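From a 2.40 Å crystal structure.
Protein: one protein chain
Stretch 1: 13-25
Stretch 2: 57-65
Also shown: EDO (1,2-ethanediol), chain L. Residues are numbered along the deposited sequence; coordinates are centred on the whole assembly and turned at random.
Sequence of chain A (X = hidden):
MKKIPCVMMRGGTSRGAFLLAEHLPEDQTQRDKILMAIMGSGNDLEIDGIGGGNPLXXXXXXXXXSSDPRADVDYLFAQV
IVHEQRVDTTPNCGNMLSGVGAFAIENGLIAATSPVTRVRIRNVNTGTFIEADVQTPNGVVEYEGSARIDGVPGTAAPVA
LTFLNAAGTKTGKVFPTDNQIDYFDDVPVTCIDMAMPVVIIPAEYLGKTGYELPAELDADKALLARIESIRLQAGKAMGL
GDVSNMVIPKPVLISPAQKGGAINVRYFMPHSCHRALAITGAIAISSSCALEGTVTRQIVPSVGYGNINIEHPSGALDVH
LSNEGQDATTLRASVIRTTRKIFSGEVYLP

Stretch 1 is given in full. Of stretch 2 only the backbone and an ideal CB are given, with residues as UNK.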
# COMPACT_ATOMS: atom_id res chain seq x y z
N THR A 13 18.20 -7.87 16.85
CA THR A 13 18.65 -8.38 18.14
C THR A 13 17.88 -9.61 18.58
O THR A 13 17.89 -9.95 19.77
CB THR A 13 18.54 -7.29 19.20
OG1 THR A 13 17.17 -6.88 19.32
CG2 THR A 13 19.39 -6.09 18.82
N SER A 14 17.22 -10.29 17.65
CA SER A 14 16.44 -11.49 17.95
C SER A 14 16.90 -12.61 17.03
O SER A 14 17.58 -12.39 16.02
CB SER A 14 14.94 -11.24 17.78
OG SER A 14 14.46 -10.32 18.75
N ARG A 15 16.50 -13.83 17.38
CA ARG A 15 16.84 -15.02 16.60
C ARG A 15 15.71 -16.03 16.72
O ARG A 15 15.05 -16.12 17.76
CB ARG A 15 18.15 -15.63 17.10
CG ARG A 15 18.75 -16.70 16.20
CD ARG A 15 19.92 -17.35 16.89
NE ARG A 15 19.47 -18.26 17.94
CZ ARG A 15 20.19 -18.58 19.02
NH1 ARG A 15 21.39 -18.04 19.21
NH2 ARG A 15 19.69 -19.42 19.92
N GLY A 16 15.48 -16.77 15.64
CA GLY A 16 14.45 -17.80 15.69
C GLY A 16 14.27 -18.48 14.35
O GLY A 16 15.07 -18.30 13.42
N ALA A 17 13.21 -19.27 14.26
CA ALA A 17 12.92 -20.04 13.06
C ALA A 17 12.13 -19.21 12.06
O ALA A 17 11.20 -18.48 12.43
CB ALA A 17 12.13 -21.30 13.39
N PHE A 18 12.51 -19.33 10.80
CA PHE A 18 11.76 -18.76 9.68
C PHE A 18 11.19 -19.92 8.87
O PHE A 18 11.94 -20.79 8.40
CB PHE A 18 12.66 -17.86 8.83
CG PHE A 18 12.92 -16.51 9.45
CD1 PHE A 18 13.73 -16.39 10.56
CD2 PHE A 18 12.34 -15.37 8.92
CE1 PHE A 18 13.96 -15.15 11.14
CE2 PHE A 18 12.57 -14.12 9.49
CZ PHE A 18 13.38 -14.02 10.60
N LEU A 19 9.87 -19.95 8.75
CA LEU A 19 9.15 -21.08 8.18
C LEU A 19 8.22 -20.60 7.08
O LEU A 19 7.71 -19.48 7.12
CB LEU A 19 8.32 -21.81 9.25
CG LEU A 19 9.08 -22.29 10.50
CD1 LEU A 19 8.11 -22.72 11.58
CD2 LEU A 19 10.02 -23.42 10.14
N LEU A 20 8.01 -21.46 6.09
CA LEU A 20 6.99 -21.24 5.07
C LEU A 20 5.66 -21.78 5.56
O LEU A 20 5.59 -22.89 6.11
CB LEU A 20 7.37 -21.91 3.75
CG LEU A 20 8.59 -21.36 3.01
CD1 LEU A 20 8.97 -22.29 1.87
CD2 LEU A 20 8.29 -19.97 2.48
N ALA A 21 4.60 -20.99 5.37
CA ALA A 21 3.28 -21.41 5.83
C ALA A 21 2.81 -22.70 5.16
O ALA A 21 1.96 -23.40 5.73
CB ALA A 21 2.27 -20.29 5.59
N GLU A 22 3.34 -23.02 3.98
CA GLU A 22 3.01 -24.29 3.33
C GLU A 22 3.27 -25.47 4.24
O GLU A 22 2.53 -26.46 4.22
CB GLU A 22 3.84 -24.45 2.05
CG GLU A 22 3.34 -23.72 0.84
CD GLU A 22 4.30 -23.84 -0.32
OE1 GLU A 22 5.43 -24.34 -0.10
OE2 GLU A 22 3.94 -23.45 -1.46
N HIS A 23 4.33 -25.41 5.04
CA HIS A 23 4.83 -26.55 5.79
C HIS A 23 4.17 -26.70 7.16
O HIS A 23 4.62 -27.52 7.96
CB HIS A 23 6.34 -26.45 5.94
CG HIS A 23 7.07 -26.43 4.63
ND1 HIS A 23 8.25 -25.74 4.44
CD2 HIS A 23 6.78 -27.01 3.44
CE1 HIS A 23 8.65 -25.90 3.19
NE2 HIS A 23 7.78 -26.67 2.56
N LEU A 24 3.12 -25.93 7.43
CA LEU A 24 2.43 -25.97 8.71
C LEU A 24 0.96 -26.29 8.51
O LEU A 24 0.38 -25.92 7.48
CB LEU A 24 2.58 -24.63 9.46
CG LEU A 24 3.97 -24.32 10.00
CD1 LEU A 24 4.07 -22.87 10.45
CD2 LEU A 24 4.30 -25.26 11.16
N PRO A 25 0.33 -26.97 9.46
CA PRO A 25 -1.10 -27.27 9.33
C PRO A 25 -1.95 -26.04 9.58
O PRO A 25 -1.53 -25.08 10.23
CB PRO A 25 -1.33 -28.33 10.41
CG PRO A 25 -0.32 -28.00 11.46
CD PRO A 25 0.90 -27.52 10.70
N UNK A 57 15.58 -15.29 21.70
CA UNK A 57 16.04 -16.37 20.85
C UNK A 57 15.03 -17.51 20.79
O UNK A 57 15.39 -18.67 20.59
CB UNK A 57 17.39 -16.89 21.35
N UNK A 58 13.75 -17.19 20.98
CA UNK A 58 12.68 -18.18 20.98
C UNK A 58 11.48 -17.63 20.20
O UNK A 58 10.35 -17.63 20.68
CB UNK A 58 12.28 -18.55 22.41
N UNK A 59 11.74 -17.16 18.99
CA UNK A 59 10.73 -16.52 18.16
C UNK A 59 10.56 -17.29 16.86
O UNK A 59 11.42 -18.07 16.45
CB UNK A 59 11.10 -15.06 17.88
N UNK A 60 9.41 -17.08 16.21
CA UNK A 60 9.09 -17.72 14.94
C UNK A 60 8.51 -16.68 13.99
O UNK A 60 7.72 -15.82 14.40
CB UNK A 60 8.11 -18.88 15.14
N UNK A 61 8.92 -16.75 12.72
CA UNK A 61 8.33 -15.97 11.65
C UNK A 61 7.79 -16.92 10.60
O UNK A 61 8.54 -17.75 10.06
CB UNK A 61 9.35 -15.00 11.04
N UNK A 62 6.49 -16.83 10.31
CA UNK A 62 5.83 -17.68 9.33
C UNK A 62 5.56 -16.83 8.09
O UNK A 62 4.77 -15.87 8.15
CB UNK A 62 4.54 -18.28 9.89
N UNK A 63 6.21 -17.17 6.98
CA UNK A 63 6.24 -16.33 5.78
C UNK A 63 5.48 -17.04 4.67
O UNK A 63 5.58 -18.26 4.51
CB UNK A 63 7.68 -16.03 5.35
N UNK A 64 4.75 -16.26 3.87
CA UNK A 64 4.03 -16.78 2.72
C UNK A 64 3.78 -15.64 1.75
O UNK A 64 3.93 -14.46 2.09
CB UNK A 64 2.72 -17.44 3.14
N UNK A 65 3.39 -16.00 0.53
CA UNK A 65 2.93 -15.00 -0.42
C UNK A 65 1.68 -14.32 0.13
O UNK A 65 0.81 -14.97 0.72
CB UNK A 65 2.65 -15.63 -1.79
C1 EDO L . 4.27 -19.96 -0.12
O1 EDO L . 3.39 -18.83 -0.02
C2 EDO L . 4.71 -20.41 1.28
O2 EDO L . 3.56 -20.74 2.06

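Strand 14-20 and strand 59-65 run parallel, their N-to-C directions 25° apart; from 59 to 63 the CB atoms, as in any extended strand, alternate between the face of F18 and L20 and that of A17 and L19.

At position 57 (phi/psi -118/28) CA-to-CB points sideways. Its CA lies 3.3 Å from R15 O, a CA-H...O contact, and its ideal CB is 3.7 Å from R15 NH2. A small polar or short aliphatic group would suit a guanidinium face. The residue is T57, with CB over that face; a water accepts from R15 NE (2.9 Å) and donates to T57 O (3.0 Å), tying the two residues together.

At position 58 CA-to-CB points away and nothing of stretch 1 lies within 5.5 Å of the ideal CB, so the visible atoms barely restrict the choice. It is S58.

Position 59 shares its face with F18. Its O accepts from A17 N (3.1 Å, 141°) and lies 3.1 Å from G16 CA; a CB on G16 would fall 1.9 Å from that oxygen, a clash. S14 is nearby, so a long chain, polar or aliphatic, could run past it. K59 does so, bringing CE to 3.3 Å from S14 OG, while NZ is bonded elsewhere in the structure.

Position 60 turns to the A17 and L19 face, its ideal CB 5.2 Å from L19 CD1. A medium aliphatic such as valine, leucine or isoleucine would close this gap. V60 does, with CG1 3.9 Å from L19 CD1.

Position 61 is pinned by both backbone polar atoms: N donates to A17 O (2.9 Å, 168°) and O accepts from L19 N (2.9 Å, 166°). Its ideal CB is already 3.7 Å from F18 CE2, which favours a small side chain, although a larger one directed off the ring is not excluded. A61 sets CB 3.9 Å from the F18 ring centroid, 24° off the normal, a CH-pi contact.

Position 62 faces L24 CD1 (4.6 Å from the ideal CB) and A21 CB (5.3 Å), an apolar setting for leucine, isoleucine or methionine. I62 reaches both: CD1 is 3.6 Å from L24 CD1, and CG2 is 3.8 Å from A21 CB.

Position 63 donates from N to L19 O (2.8 Å, 172°) and accepts at O from A21 N (3.0 Å). The ideal CB of 63 is 3.9 Å from L19 O and 4.9 Å from L20 CD2, on the face of F18, so an aliphatic such as valine, isoleucine or leucine would suit; I63 brings CG1 to 4.5 Å from F18 CD2.

Position 64 has its ideal CB 3.8 Å from A21 CB, allowing small residues; it is S64.

At position 65 CA-to-CB points sideways and nothing of stretch 1 lies within 5.5 Å of the ideal CB, leaving many choices. R65 donates from N to EDO O1 (2.9 Å).

Stretch 2 57-65: TSKVAIISR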
# COMPACT_ATOMS: atom_id res chain seq x y z
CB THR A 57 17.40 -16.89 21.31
OG1 THR A 57 17.30 -17.33 22.67
CG2 THR A 57 18.45 -15.78 21.23
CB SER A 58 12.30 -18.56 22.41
OG SER A 58 11.34 -19.61 22.42
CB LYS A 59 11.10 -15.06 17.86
CG LYS A 59 11.29 -14.19 19.11
CD LYS A 59 11.62 -12.75 18.72
CE LYS A 59 11.85 -11.87 19.93
NZ LYS A 59 10.61 -11.68 20.72
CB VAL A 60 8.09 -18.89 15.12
CG1 VAL A 60 7.74 -19.52 13.78
CG2 VAL A 60 8.65 -19.95 16.07
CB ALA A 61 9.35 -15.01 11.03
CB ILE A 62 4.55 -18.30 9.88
CG1 ILE A 62 4.86 -19.11 11.15
CG2 ILE A 62 3.88 -19.17 8.82
CD1 ILE A 62 3.62 -19.57 11.91
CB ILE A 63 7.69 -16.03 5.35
CG1 ILE A 63 8.56 -15.64 6.55
CG2 ILE A 63 7.71 -14.94 4.29
CD1 ILE A 63 8.06 -14.44 7.32
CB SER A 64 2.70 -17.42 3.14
OG SER A 64 1.76 -16.43 3.52
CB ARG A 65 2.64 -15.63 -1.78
CG ARG A 65 3.89 -16.01 -2.55
CD ARG A 65 3.54 -16.51 -3.95
NE ARG A 65 4.74 -16.83 -4.72
CZ ARG A 65 5.34 -18.01 -4.72
NH1 ARG A 65 4.86 -19.00 -3.97
NH2 ARG A 65 6.42 -18.21 -5.45
O HOH W 1 17.01 -19.74 18.25
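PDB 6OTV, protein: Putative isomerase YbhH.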